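Local coordinates for protein putative HAD-hydrolase YfnB (PDB 3ED5) that is a putative hydrolase of the HAD-like superfamily, YjjG family, and may act as a 5'-nucleotidase that releases phosphate from nucleotides, at residues Q53-A58 / V70-S75; Y122-G127 / F156-K161; D184-D189 / N210-I215. One frame throughout, in Å; residues are numbered along the deposited sequence. Where two conformers were deposited one is given.

Contact 1: residues Q53-A58 / V70-S75. With FMT (formic acid), chain B; FMT (formic acid), chain F.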
ATOM      1  N   GLN A  53      -8.756   0.261  -9.725  1.00 32.04           N
ATOM      2  CA  GLN A  53      -8.126   1.577  -9.433  1.00 32.92           C
ATOM      3  C   GLN A  53      -9.188   2.659  -9.161  1.00 32.53           C
ATOM      4  O   GLN A  53      -9.068   3.404  -8.190  1.00 33.01           O
ATOM      5  CB  GLN A  53      -7.140   2.013 -10.546  1.00 33.27           C
ATOM      6  CG  GLN A  53      -6.621   3.475 -10.483  1.00 39.65           C
ATOM      7  CD  GLN A  53      -5.687   3.758  -9.307  1.00 47.87           C
ATOM      8  OE1 GLN A  53      -5.161   2.830  -8.678  1.00 50.72           O
ATOM      9  NE2 GLN A  53      -5.472   5.059  -8.998  1.00 50.84           N
ATOM     10  N   GLY A  54     -10.226   2.731  -9.992  1.00 31.41           N
ATOM     11  CA  GLY A  54     -11.285   3.721  -9.815  1.00 31.34           C
ATOM     12  C   GLY A  54     -12.046   3.546  -8.511  1.00 31.33           C
ATOM     13  O   GLY A  54     -12.444   4.525  -7.904  1.00 32.19           O
ATOM     14  N   LEU A  55     -12.287   2.295  -8.109  1.00 31.70           N
ATOM     15  CA  LEU A  55     -13.033   2.031  -6.880  1.00 31.07           C
ATOM     16  C   LEU A  55     -12.150   2.396  -5.673  1.00 32.14           C
ATOM     17  O   LEU A  55     -12.621   3.080  -4.767  1.00 31.17           O
ATOM     18  CB  LEU A  55     -13.495   0.567  -6.808  1.00 31.42           C
ATOM     19  CG  LEU A  55     -14.453   0.101  -7.925  1.00 30.30           C
ATOM     20  CD1 LEU A  55     -14.615  -1.412  -7.830  1.00 31.18           C
ATOM     21  CD2 LEU A  55     -15.804   0.797  -7.805  1.00 31.06           C
ATOM     22  N   TRP A  56     -10.878   1.992  -5.685  1.00 32.47           N
ATOM     23  CA  TRP A  56      -9.990   2.385  -4.552  1.00 32.24           C
ATOM     24  C   TRP A  56      -9.861   3.898  -4.480  1.00 33.28           C
ATOM     25  O   TRP A  56      -9.841   4.471  -3.378  1.00 31.79           O
ATOM     26  CB  TRP A  56      -8.593   1.717  -4.590  1.00 32.59           C
ATOM     27  CG  TRP A  56      -8.631   0.311  -4.140  1.00 32.90           C
ATOM     28  CD1 TRP A  56      -8.958  -0.806  -4.937  1.00 35.82           C
ATOM     29  CD2 TRP A  56      -8.434  -0.192  -2.816  1.00 32.20           C
ATOM     30  NE1 TRP A  56      -8.928  -1.948  -4.165  1.00 35.43           N
ATOM     31  CE2 TRP A  56      -8.605  -1.600  -2.868  1.00 33.66           C
ATOM     32  CE3 TRP A  56      -8.039   0.403  -1.583  1.00 33.64           C
ATOM     33  CZ2 TRP A  56      -8.448  -2.425  -1.747  1.00 32.24           C
ATOM     34  CZ3 TRP A  56      -7.899  -0.431  -0.450  1.00 34.07           C
ATOM     35  CH2 TRP A  56      -8.107  -1.833  -0.539  1.00 34.40           C
ATOM     36  N   ARG A  57      -9.779   4.570  -5.624  1.00 32.32           N
ATOM     37  CA  ARG A  57      -9.732   6.037  -5.581  1.00 32.16           C
ATOM     38  C   ARG A  57     -10.992   6.608  -4.936  1.00 32.44           C
ATOM     39  O   ARG A  57     -10.907   7.541  -4.131  1.00 31.98           O
ATOM     40  CB  ARG A  57      -9.532   6.681  -6.968  1.00 31.81           C
ATOM     41  CG  ARG A  57      -8.089   6.532  -7.465  1.00 36.10           C
ATOM     42  CD  ARG A  57      -7.105   7.418  -6.636  1.00 38.74           C
ATOM     43  NE  ARG A  57      -7.434   8.820  -6.846  1.00 39.74           N
ATOM     44  CZ  ARG A  57      -7.738   9.693  -5.895  1.00 41.52           C
ATOM     45  NH1 ARG A  57      -7.727   9.351  -4.609  1.00 41.38           N
ATOM     46  NH2 ARG A  57      -8.034  10.938  -6.240  1.00 42.55           N
ATOM     47  N   ALA A  58     -12.159   6.060  -5.290  1.00 30.87           N
ATOM     48  CA  ALA A  58     -13.435   6.535  -4.703  1.00 30.78           C
ATOM     49  C   ALA A  58     -13.399   6.349  -3.177  1.00 30.79           C
ATOM     50  O   ALA A  58     -13.779   7.266  -2.412  1.00 31.74           O
ATOM     51  CB  ALA A  58     -14.647   5.830  -5.333  1.00 31.05           C
ATOM     52  N   VAL A  70     -14.214  -3.757  -2.377  1.00 31.33           N
ATOM     53  CA  VAL A  70     -13.676  -5.102  -2.583  1.00 32.28           C
ATOM     54  C   VAL A  70     -14.781  -6.087  -2.947  1.00 32.75           C
ATOM     55  O   VAL A  70     -14.506  -7.034  -3.685  1.00 32.52           O
ATOM     56  CB  VAL A  70     -12.820  -5.652  -1.431  1.00 31.93           C
ATOM     57  CG1 VAL A  70     -11.573  -4.728  -1.217  1.00 33.09           C
ATOM     58  CG2 VAL A  70     -13.654  -5.851  -0.150  1.00 32.85           C
ATOM     59  N   ASN A  71     -15.997  -5.838  -2.444  1.00 32.12           N
ATOM     60  CA  ASN A  71     -17.151  -6.735  -2.702  1.00 34.10           C
ATOM     61  C   ASN A  71     -17.887  -6.446  -3.991  1.00 34.03           C
ATOM     62  O   ASN A  71     -18.812  -7.197  -4.369  1.00 33.38           O
ATOM     63  CB  ASN A  71     -18.086  -6.795  -1.498  1.00 34.30           C
ATOM     64  CG  ASN A  71     -17.427  -7.463  -0.324  1.00 37.27           C
ATOM     65  OD1 ASN A  71     -16.699  -8.435  -0.502  1.00 39.89           O
ATOM     66  ND2 ASN A  71     -17.665  -6.956   0.880  1.00 40.03           N
ATOM     67  N   THR A  72     -17.512  -5.366  -4.670  1.00 33.14           N
ATOM     68  CA  THR A  72     -18.128  -5.149  -5.985  1.00 34.09           C
ATOM     69  C   THR A  72     -17.195  -5.254  -7.184  1.00 33.07           C
ATOM     70  O   THR A  72     -17.680  -5.404  -8.316  1.00 32.79           O
ATOM     71  CB  THR A  72     -18.929  -3.835  -6.071  1.00 34.69           C
ATOM     72  OG1 THR A  72     -18.067  -2.736  -5.811  1.00 35.43           O
ATOM     73  CG2 THR A  72     -20.069  -3.808  -5.043  1.00 36.93           C
ATOM     74  N   ARG A  73     -15.885  -5.165  -6.982  1.00 31.77           N
ATOM     75  CA  ARG A  73     -14.964  -5.081  -8.125  1.00 30.87           C
ATOM     76  C   ARG A  73     -15.104  -6.310  -9.044  1.00 30.89           C
ATOM     77  O   ARG A  73     -15.149  -6.163 -10.279  1.00 30.66           O
ATOM     78  CB  ARG A  73     -13.506  -4.885  -7.679  1.00 29.60           C
ATOM     79  CG  ARG A  73     -12.996  -5.996  -6.745  1.00 30.62           C
ATOM     80  CD  ARG A  73     -11.684  -5.517  -6.054  1.00 30.55           C
ATOM     81  NE  ARG A  73     -11.228  -6.430  -5.014  1.00 31.36           N
ATOM     82  CZ  ARG A  73     -10.093  -6.239  -4.335  1.00 31.61           C
ATOM     83  NH1 ARG A  73      -9.295  -5.214  -4.670  1.00 31.55           N
ATOM     84  NH2 ARG A  73      -9.729  -7.093  -3.392  1.00 31.00           N
ATOM     85  N   PHE A  74     -15.202  -7.504  -8.466  1.00 30.84           N
ATOM     86  CA  PHE A  74     -15.276  -8.714  -9.342  1.00 31.18           C
ATOM     87  C   PHE A  74     -16.628  -8.915  -9.985  1.00 31.60           C
ATOM     88  O   PHE A  74     -16.714  -9.462 -11.087  1.00 30.40           O
ATOM     89  CB  PHE A  74     -14.840  -9.988  -8.607  1.00 31.47           C
ATOM     90  CG  PHE A  74     -13.412  -9.941  -8.198  1.00 33.61           C
ATOM     91  CD1 PHE A  74     -12.405  -9.992  -9.155  1.00 33.71           C
ATOM     92  CD2 PHE A  74     -13.060  -9.774  -6.851  1.00 32.45           C
ATOM     93  CE1 PHE A  74     -11.033  -9.885  -8.746  1.00 34.08           C
ATOM     94  CE2 PHE A  74     -11.730  -9.676  -6.460  1.00 35.09           C
ATOM     95  CZ  PHE A  74     -10.727  -9.718  -7.400  1.00 34.54           C
ATOM     96  N   SER A  75     -17.694  -8.483  -9.322  1.00 32.94           N
ATOM     97  CA  SER A  75     -18.997  -8.520  -9.977  1.00 34.47           C
ATOM     98  C   SER A  75     -19.097  -7.441 -11.059  1.00 33.96           C
ATOM     99  O   SER A  75     -19.654  -7.721 -12.131  1.00 34.90           O
ATOM    100  CB  SER A  75     -20.161  -8.448  -8.991  1.00 35.41           C
ATOM    101  OG  SER A  75     -19.879  -7.506  -7.982  1.00 39.00           O
TER
HETATM  102  C   FMT B 236      -6.578  -5.366  -1.976  1.00 30.45           C
HETATM  103  O1  FMT B 236      -6.899  -5.791  -3.073  1.00 32.05           O
HETATM  104  O2  FMT B 236      -7.308  -5.411  -1.001  1.00 29.66           O
HETATM  105  C   FMT F 240     -20.383  -4.198   0.599  1.00 51.85           C
HETATM  106  O1  FMT F 240     -20.082  -5.205   1.235  1.00 51.60           O
HETATM  107  O2  FMT F 240     -20.553  -3.088   1.111  1.00 51.87           O
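Leu-55 and Trp-56 of helix 42-60 meet Arg-73 of helix 66-80, and these three residues bury most of the 192 Å² between the segments. Segments 53-58 and 70-75 run nearly antiparallel (158°), their local axes 10.2 Å apart at closest approach. Leu-55 lays CD1 against the root of the arginine, 3.6 Å from Arg-73 CB. From there the arginine chain runs extended from CG to NE and carries the guanidinium to the indole. Arg-73 NH1 lies in the plane of the indole at its edge, 3.3 Å from Trp-56 NE1; both nitrogens are donors, and the two planes are 47° apart. Val-70 CG1 lies 3.9 Å from Trp-56 CZ2 and over one face of the Arg-73 guanidinium, offset toward its rim. Since the two N-H groups cannot bond each other, acceptors must come from elsewhere. A formic acid molecule, probably from the crystallisation liquor, takes bonds on its O1 from Arg-73 NH1 (2.9 Å) and Arg-73 NH2 (3.1 Å), and its O2 lies at the indole edge, 3.3 Å from Trp-56 CZ2. Asn-52 accepts from NH1, while Glu-91 forms a salt bridge with NH2. The chemistry implies a thin apolar contact beside a buried guanidinium, whose charge is probably offset in part by Glu-91.

Contact 2: residues Y122-G127 / F156-K161. With FMT (formic acid), chain C; FMT (formic acid), chain D.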
ATOM      1  N   TYR A 122       7.210   2.515  11.340  1.00 29.13           N
ATOM      2  CA  TYR A 122       5.792   2.238  11.484  1.00 29.54           C
ATOM      3  C   TYR A 122       5.225   1.901  10.108  1.00 30.04           C
ATOM      4  O   TYR A 122       5.750   2.340   9.083  1.00 32.67           O
ATOM      5  CB  TYR A 122       5.010   3.433  11.977  1.00 29.85           C
ATOM      6  CG  TYR A 122       5.453   3.824  13.370  1.00 30.55           C
ATOM      7  CD1 TYR A 122       4.811   3.277  14.487  1.00 32.80           C
ATOM      8  CD2 TYR A 122       6.528   4.685  13.555  1.00 36.63           C
ATOM      9  CE1 TYR A 122       5.227   3.609  15.792  1.00 35.84           C
ATOM     10  CE2 TYR A 122       6.952   5.036  14.879  1.00 34.95           C
ATOM     11  CZ  TYR A 122       6.293   4.483  15.962  1.00 38.32           C
ATOM     12  OH  TYR A 122       6.662   4.793  17.261  1.00 39.55           O
ATOM     13  N   ILE A 123       4.116   1.179  10.127  1.00 30.41           N
ATOM     14  CA  ILE A 123       3.364   0.885   8.888  1.00 30.96           C
ATOM     15  C   ILE A 123       2.119   1.790   8.830  1.00 31.28           C
ATOM     16  O   ILE A 123       1.447   1.965   9.849  1.00 31.37           O
ATOM     17  CB  ILE A 123       2.893  -0.588   8.826  1.00 31.91           C
ATOM     18  CG1 ILE A 123       4.080  -1.563   8.668  1.00 32.29           C
ATOM     19  CG2 ILE A 123       1.844  -0.772   7.673  1.00 32.76           C
ATOM     20  CD1 ILE A 123       4.798  -1.444   7.321  1.00 32.39           C
ATOM     21  N   VAL A 124       1.828   2.353   7.643  1.00 31.42           N
ATOM     22  CA  VAL A 124       0.609   3.134   7.413  1.00 30.62           C
ATOM     23  C   VAL A 124      -0.053   2.548   6.156  1.00 30.64           C
ATOM     24  O   VAL A 124       0.513   2.603   5.059  1.00 31.96           O
ATOM     25  CB  VAL A 124       0.845   4.680   7.328  1.00 31.50           C
ATOM     26  CG1 VAL A 124       1.249   5.210   8.766  1.00 30.77           C
ATOM     27  CG2 VAL A 124       1.927   5.051   6.246  1.00 33.97           C
ATOM     28  N   THR A 125      -1.200   1.929   6.367  1.00 29.97           N
ATOM     29  CA  THR A 125      -1.835   1.191   5.248  1.00 30.94           C
ATOM     30  C   THR A 125      -3.365   1.309   5.225  1.00 31.39           C
ATOM     31  O   THR A 125      -4.013   1.340   6.277  1.00 31.60           O
ATOM     32  CB  THR A 125      -1.365  -0.315   5.236  1.00 30.72           C
ATOM     33  OG1 THR A 125      -1.913  -0.982   4.061  1.00 33.02           O
ATOM     34  CG2 THR A 125      -1.866  -1.067   6.497  1.00 31.70           C
ATOM     35  N   ASN A 126      -3.930   1.347   3.999  1.00 31.10           N
ATOM     36  CA  ASN A 126      -5.387   1.272   3.794  1.00 32.75           C
ATOM     37  C   ASN A 126      -5.823  -0.186   3.500  1.00 32.15           C
ATOM     38  O   ASN A 126      -7.016  -0.463   3.355  1.00 32.69           O
ATOM     39  CB  ASN A 126      -5.801   2.104   2.565  1.00 31.93           C
ATOM     40  CG  ASN A 126      -5.892   3.572   2.852  1.00 33.97           C
ATOM     41  OD1 ASN A 126      -5.735   4.010   4.006  1.00 33.23           O
ATOM     42  ND2 ASN A 126      -6.135   4.353   1.817  1.00 31.24           N
ATOM     43  N   GLY A 127      -4.861  -1.100   3.425  1.00 32.67           N
ATOM     44  CA  GLY A 127      -5.156  -2.516   3.142  1.00 32.84           C
ATOM     45  C   GLY A 127      -5.941  -3.204   4.246  1.00 33.39           C
ATOM     46  O   GLY A 127      -5.915  -2.805   5.394  1.00 33.13           O
ATOM     47  N   PHE A 156     -11.399   6.697   8.921  1.00 34.59           N
ATOM     48  CA  PHE A 156     -10.949   7.446   7.761  1.00 33.70           C
ATOM     49  C   PHE A 156      -9.931   6.571   7.007  1.00 33.14           C
ATOM     50  O   PHE A 156      -9.776   5.382   7.320  1.00 33.92           O
ATOM     51  CB  PHE A 156     -10.307   8.783   8.217  1.00 34.38           C
ATOM     52  CG  PHE A 156     -11.200   9.617   9.095  1.00 33.74           C
ATOM     53  CD1 PHE A 156     -12.058  10.557   8.547  1.00 33.32           C
ATOM     54  CD2 PHE A 156     -11.172   9.454  10.484  1.00 36.36           C
ATOM     55  CE1 PHE A 156     -12.897  11.351   9.392  1.00 31.81           C
ATOM     56  CE2 PHE A 156     -11.989  10.231  11.334  1.00 36.32           C
ATOM     57  CZ  PHE A 156     -12.868  11.168  10.775  1.00 36.71           C
ATOM     58  N   GLN A 157      -9.233   7.146   6.036  1.00 31.87           N
ATOM     59  CA  GLN A 157      -8.274   6.385   5.242  1.00 31.11           C
ATOM     60  C   GLN A 157      -7.278   7.375   4.674  1.00 30.47           C
ATOM     61  O   GLN A 157      -7.619   8.524   4.503  1.00 31.80           O
ATOM     62  CB  GLN A 157      -8.986   5.590   4.100  1.00 30.89           C
ATOM     63  CG  GLN A 157      -9.749   6.419   3.060  1.00 31.44           C
ATOM     64  CD  GLN A 157     -11.027   7.075   3.573  1.00 31.30           C
ATOM     65  OE1 GLN A 157     -11.755   6.514   4.410  1.00 34.22           O
ATOM     66  NE2 GLN A 157     -11.318   8.295   3.069  1.00 33.11           N
ATOM     67  N   LYS A 158      -6.064   6.929   4.368  1.00 32.07           N
ATOM     68  CA  LYS A 158      -5.145   7.760   3.571  1.00 32.35           C
ATOM     69  C   LYS A 158      -5.862   8.138   2.260  1.00 32.21           C
ATOM     70  O   LYS A 158      -6.541   7.274   1.650  1.00 32.51           O
ATOM     71  CB  LYS A 158      -3.832   7.031   3.238  1.00 32.26           C
ATOM     72  CG  LYS A 158      -3.060   6.388   4.398  1.00 33.23           C
ATOM     73  CD  LYS A 158      -1.673   5.849   3.876  1.00 35.33           C
ATOM     74  CE  LYS A 158      -1.852   4.584   3.159  1.00 40.84           C
ATOM     75  NZ  LYS A 158      -0.559   3.957   2.783  1.00 34.24           N
ATOM     76  N   PRO A 159      -5.736   9.403   1.811  1.00 32.89           N
ATOM     77  CA  PRO A 159      -4.839  10.469   2.310  1.00 32.73           C
ATOM     78  C   PRO A 159      -5.435  11.425   3.360  1.00 33.95           C
ATOM     79  O   PRO A 159      -4.815  12.467   3.684  1.00 34.86           O
ATOM     80  CB  PRO A 159      -4.567  11.279   1.048  1.00 32.97           C
ATOM     81  CG  PRO A 159      -5.902  11.269   0.368  1.00 32.89           C
ATOM     82  CD  PRO A 159      -6.354   9.805   0.530  1.00 33.39           C
HETATM   83  N   MSE A 160      -6.615  11.113   3.879  1.00 33.75           N
HETATM   84  CA  MSE A 160      -7.337  12.037   4.786  0.50 33.71           C
HETATM   85  C   MSE A 160      -6.486  12.475   5.969  1.00 34.03           C
HETATM   86  O   MSE A 160      -5.877  11.646   6.644  1.00 33.05           O
HETATM   87  CB  MSE A 160      -8.635  11.417   5.303  0.50 33.86           C
HETATM   88  CG  MSE A 160      -9.648  11.076   4.192  0.50 35.06           C
HETATM   89 SE   MSE A 160     -10.125  12.597   3.015  0.40 41.13          SE
HETATM   90  CE  MSE A 160      -8.867  12.335   1.585  0.50 40.90           C
ATOM     91  N   LYS A 161      -6.467  13.783   6.212  1.00 33.27           N
ATOM     92  CA  LYS A 161      -5.772  14.343   7.374  1.00 33.43           C
ATOM     93  C   LYS A 161      -6.198  13.633   8.667  1.00 32.51           C
ATOM     94  O   LYS A 161      -5.356  13.356   9.530  1.00 33.67           O
ATOM     95  CB  LYS A 161      -5.956  15.875   7.404  1.00 32.92           C
ATOM     96  CG  LYS A 161      -7.412  16.373   7.505  1.00 39.25           C
ATOM     97  CD  LYS A 161      -7.528  17.904   7.368  1.00 43.60           C
ATOM     98  CE  LYS A 161      -8.962  18.410   7.629  1.00 44.75           C
ATOM     99  NZ  LYS A 161      -8.987  19.909   7.648  1.00 44.68           N
TER
HETATM  100  C   FMT C 237      -2.626   2.628   0.583  1.00 34.01           C
HETATM  101  O1  FMT C 237      -3.346   1.960  -0.138  1.00 35.58           O
HETATM  102  O2  FMT C 237      -2.422   2.244   1.734  1.00 33.19           O
HETATM  103  C   FMT D 238     -14.346   9.193   5.584  1.00 38.68           C
HETATM  104  O1  FMT D 238     -14.167   9.045   4.340  1.00 34.84           O
HETATM  105  O2  FMT D 238     -14.494   8.273   6.428  1.00 38.88           O
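Asn-126 and Lys-158 face each other where the Rossmann-like HAD core brings strand 120-125 up to the loop before helix 161-169. Thr-125, at the end of that strand, and Lys-158 are consistent with the Thr/Ser of HAD motif II and the lysine of motif III; Asn-126 follows directly. The side chains of Asn-126 and Lys-158 cross obliquely, and the asparagine amide bonds both the N-H and the C=O of Lys-158. Asn-126 OD1 accepts from Lys-158 N at 3.0 Å, in the carbonyl plane and on a lone pair, although the angle at the hydrogen is only 140°. Asn-126 ND2 returns a straighter bond to Lys-158 O, also 3.0 Å and 163°, with the acceptor lying in the amide plane. This paired grip fixes the rotation of the amide, whose OD1 also touches Gln-157 CB and Lys-158 CG.

The lysine leaves that backbone with CG anti to its carbonyl carbon, then bends at chi3 (-78°), which turns CE aside from the extended course. Its NZ donates to Val-124 O at 2.9 Å, from above the carbonyl plane. The same nitrogen makes salt bridges to Asp-189 and to Asp-13, the nucleophile by similarity; this is consistent with the HAD lysine that steadies the negative charge around the nucleophile. A formic acid also lies near NZ, but its position is doubtful. Gln-157, by contrast, sends its amide away toward Glu-60 O and another formic acid. Helix 161-169 covers the aliphatic part of the lysine through Tyr-163 and Phe-164. On the strand side, Thr-125 forms an ST turn, its OG1 accepting from Gly-127 N at 3.0 Å.

Contact 3: residues D184-D189 / N210-I215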
ATOM      1  N   ASP A 184       4.344   4.347  -2.553  1.00 32.28           N
ATOM      2  CA  ASP A 184       4.287   4.370  -4.018  1.00 33.63           C
ATOM      3  C   ASP A 184       3.077   5.117  -4.572  1.00 33.89           C
ATOM      4  O   ASP A 184       3.029   5.406  -5.780  1.00 33.81           O
ATOM      5  CB  ASP A 184       4.212   2.930  -4.533  1.00 33.76           C
ATOM      6  CG  ASP A 184       2.888   2.304  -4.235  1.00 37.17           C
ATOM      7  OD1 ASP A 184       2.457   2.334  -3.064  1.00 39.23           O
ATOM      8  OD2 ASP A 184       2.266   1.775  -5.169  1.00 38.97           O
ATOM      9  N   SER A 185       2.092   5.407  -3.714  1.00 34.30           N
ATOM     10  CA  SER A 185       0.855   6.057  -4.179  1.00 34.66           C
ATOM     11  C   SER A 185       0.910   7.578  -4.065  1.00 34.04           C
ATOM     12  O   SER A 185       1.019   8.131  -2.964  1.00 33.41           O
ATOM     13  CB  SER A 185      -0.364   5.523  -3.414  1.00 34.11           C
ATOM     14  OG  SER A 185      -1.509   6.340  -3.705  1.00 35.22           O
ATOM     15  N   LEU A 186       0.824   8.270  -5.202  1.00 34.10           N
ATOM     16  CA  LEU A 186       0.745   9.738  -5.177  1.00 34.63           C
ATOM     17  C   LEU A 186      -0.463  10.223  -4.390  1.00 34.94           C
ATOM     18  O   LEU A 186      -0.385  11.232  -3.677  1.00 36.00           O
ATOM     19  CB  LEU A 186       0.628  10.288  -6.602  1.00 34.89           C
ATOM     20  CG  LEU A 186       1.889  10.171  -7.445  1.00 34.92           C
ATOM     21  CD1 LEU A 186       1.526  10.701  -8.854  1.00 36.00           C
ATOM     22  CD2 LEU A 186       2.962  11.034  -6.835  1.00 33.93           C
ATOM     23  N   THR A 187      -1.565   9.479  -4.526  1.00 36.16           N
ATOM     24  CA  THR A 187      -2.831   9.901  -3.960  1.00 38.00           C
ATOM     25  C   THR A 187      -3.018   9.554  -2.491  1.00 37.38           C
ATOM     26  O   THR A 187      -3.652  10.339  -1.779  1.00 39.94           O
ATOM     27  CB  THR A 187      -4.044   9.399  -4.774  1.00 38.47           C
ATOM     28  OG1 THR A 187      -4.034   7.967  -4.834  1.00 40.17           O
ATOM     29  CG2 THR A 187      -4.018   9.953  -6.216  1.00 40.33           C
ATOM     30  N   ALA A 188      -2.505   8.414  -2.034  1.00 35.32           N
ATOM     31  CA  ALA A 188      -2.685   8.008  -0.646  1.00 34.98           C
ATOM     32  C   ALA A 188      -1.499   8.459   0.167  1.00 34.43           C
ATOM     33  O   ALA A 188      -1.678   9.014   1.274  1.00 36.42           O
ATOM     34  CB  ALA A 188      -2.822   6.503  -0.510  1.00 34.15           C
ATOM     35  N   ASP A 189      -0.290   8.203  -0.353  1.00 33.03           N
ATOM     36  CA  ASP A 189       0.935   8.405   0.477  1.00 32.46           C
ATOM     37  C   ASP A 189       1.511   9.793   0.337  1.00 32.74           C
ATOM     38  O   ASP A 189       1.790  10.471   1.342  1.00 31.70           O
ATOM     39  CB  ASP A 189       2.011   7.366   0.126  1.00 33.24           C
ATOM     40  CG  ASP A 189       1.540   5.948   0.346  1.00 35.41           C
ATOM     41  OD1 ASP A 189       1.000   5.668   1.438  1.00 34.51           O
ATOM     42  OD2 ASP A 189       1.696   5.139  -0.605  1.00 34.11           O
ATOM     43  N   ASN A 210       3.549  11.791 -13.225  1.00 44.41           N
ATOM     44  CA  ASN A 210       2.827  12.390 -12.143  1.00 46.48           C
ATOM     45  C   ASN A 210       1.599  13.156 -12.656  1.00 47.32           C
ATOM     46  O   ASN A 210       1.620  14.378 -12.708  1.00 47.19           O
ATOM     47  CB  ASN A 210       3.768  13.308 -11.362  1.00 45.84           C
ATOM     48  CG  ASN A 210       3.209  13.671  -9.999  1.00 46.53           C
ATOM     49  OD1 ASN A 210       1.984  13.704  -9.806  1.00 48.24           O
ATOM     50  ND2 ASN A 210       4.092  13.933  -9.047  1.00 40.90           N
ATOM     51  N   VAL A 211       0.540  12.428 -13.035  1.00 49.35           N
ATOM     52  CA  VAL A 211      -0.659  13.034 -13.656  1.00 50.92           C
ATOM     53  C   VAL A 211      -1.316  14.097 -12.747  1.00 51.26           C
ATOM     54  O   VAL A 211      -1.591  15.218 -13.209  1.00 51.91           O
ATOM     55  CB  VAL A 211      -1.704  11.968 -14.150  1.00 51.19           C
ATOM     56  CG1 VAL A 211      -2.759  12.617 -15.048  1.00 51.44           C
ATOM     57  CG2 VAL A 211      -1.003  10.797 -14.883  1.00 52.18           C
ATOM     58  N   PRO A 212      -1.518  13.781 -11.443  1.00 51.36           N
ATOM     59  CA  PRO A 212      -2.109  14.810 -10.563  1.00 50.80           C
ATOM     60  C   PRO A 212      -1.179  15.970 -10.172  1.00 50.17           C
ATOM     61  O   PRO A 212      -1.651  16.971  -9.589  1.00 50.54           O
ATOM     62  CB  PRO A 212      -2.533  14.019  -9.322  1.00 50.44           C
ATOM     63  CG  PRO A 212      -1.695  12.806  -9.334  1.00 51.16           C
ATOM     64  CD  PRO A 212      -1.425  12.470 -10.767  1.00 51.16           C
ATOM     65  N   GLU A 213       0.108  15.844 -10.505  1.00 48.84           N
ATOM     66  CA  GLU A 213       1.143  16.802 -10.101  1.00 48.01           C
ATOM     67  C   GLU A 213       1.195  16.983  -8.585  1.00 46.63           C
ATOM     68  O   GLU A 213       1.211  18.110  -8.082  1.00 47.16           O
ATOM     69  CB  GLU A 213       0.972  18.152 -10.793  1.00 48.71           C
ATOM     70  CG  GLU A 213       1.028  18.078 -12.310  1.00 51.81           C
ATOM     71  CD  GLU A 213       0.874  19.443 -12.964  1.00 55.28           C
ATOM     72  OE1 GLU A 213       1.208  20.476 -12.329  1.00 57.82           O
ATOM     73  OE2 GLU A 213       0.421  19.485 -14.129  1.00 58.00           O
ATOM     74  N   ILE A 214       1.209  15.859  -7.871  1.00 44.89           N
ATOM     75  CA  ILE A 214       1.381  15.840  -6.414  1.00 42.22           C
ATOM     76  C   ILE A 214       2.891  15.703  -6.190  1.00 41.49           C
ATOM     77  O   ILE A 214       3.469  14.622  -6.449  1.00 41.04           O
ATOM     78  CB  ILE A 214       0.602  14.660  -5.805  1.00 42.39           C
ATOM     79  CG1 ILE A 214      -0.898  14.860  -6.048  1.00 41.30           C
ATOM     80  CG2 ILE A 214       0.920  14.495  -4.306  1.00 41.14           C
ATOM     81  CD1 ILE A 214      -1.748  13.641  -5.739  1.00 40.15           C
ATOM     82  N   ILE A 215       3.529  16.775  -5.719  1.00 39.12           N
ATOM     83  CA  ILE A 215       5.001  16.822  -5.693  1.00 38.39           C
ATOM     84  C   ILE A 215       5.633  16.303  -4.378  1.00 37.16           C
ATOM     85  O   ILE A 215       5.510  16.939  -3.328  1.00 36.99           O
ATOM     86  CB  ILE A 215       5.570  18.243  -6.019  1.00 38.43           C
ATOM     87  CG1 ILE A 215       4.937  18.841  -7.296  1.00 40.41           C
ATOM     88  CG2 ILE A 215       7.143  18.225  -6.103  1.00 38.09           C
ATOM     89  CD1 ILE A 215       5.051  17.979  -8.561  1.00 41.70           C
TER
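Leu-186 directs CG anti to its carbonyl carbon, its chi2 (177°) then placing CD1, and Asn-210 directs CG anti to its backbone N (chi1 -164°); the two side chains cross obliquely. Leu-186 CD1 comes within 3.2 Å of Asn-210 OD1, while Leu-186 CD2 sits 3.8 Å from Asn-210 ND2. Leu-186 CD1 also lies 3.9 Å from Pro-212 CG. Ile-214 approaches from the backbone side, its CD1 3.5 Å from Leu-186 O, and this residue and Leu-186 supply most of the 228 Å² buried. The amide is fixed within its own loop: Asn-210 ND2 donates to Ile-214 O at 2.8 Å, nearly straight at 172°, the acceptor in the amide plane but the donor well above the carbonyl plane, and OD1 accepts from Ile-214 N. These bonds close the loop around the type I turn from Asn-210 to Glu-213. On the helix side, Ser-185 is the N-cap, its OG accepting from Ala-188 N at 2.8 Å. The contact therefore joins the first turn of helix 186-195 to the loop between strands 199-203 and 218-220. Trp-202 of strand 199-203 touches both Leu-186 and Asn-210, Ile-214 continues along the helix onto Ile-190 and Gln-194, and Thr-187 OG1 is hydrogen-bonded to Glu-60 of helix 42-60.

Contact 2 is buried, contact 1 partly buried and contact 3 at the surface. Their chemistry follows: contact 2 rests on hydrogen bonds across its segments and a lysine shared with carboxylates, contact 1 on apolar packing beside an arginine paired outside it, and contact 3 on methyl groups against a turn that bonds mainly to itself. Contact 1 joins two helices, whereas contacts 2 and 3 each involve a loop of the sheet-based core. Contacts 2 and 3 connect most directly, through the salt bridge of Lys-158 NZ with Asp-189 OD1 (2.7 Å). Contact 1 reaches both by packing, Trp-56 against Asn-126 and Arg-57 against Thr-187.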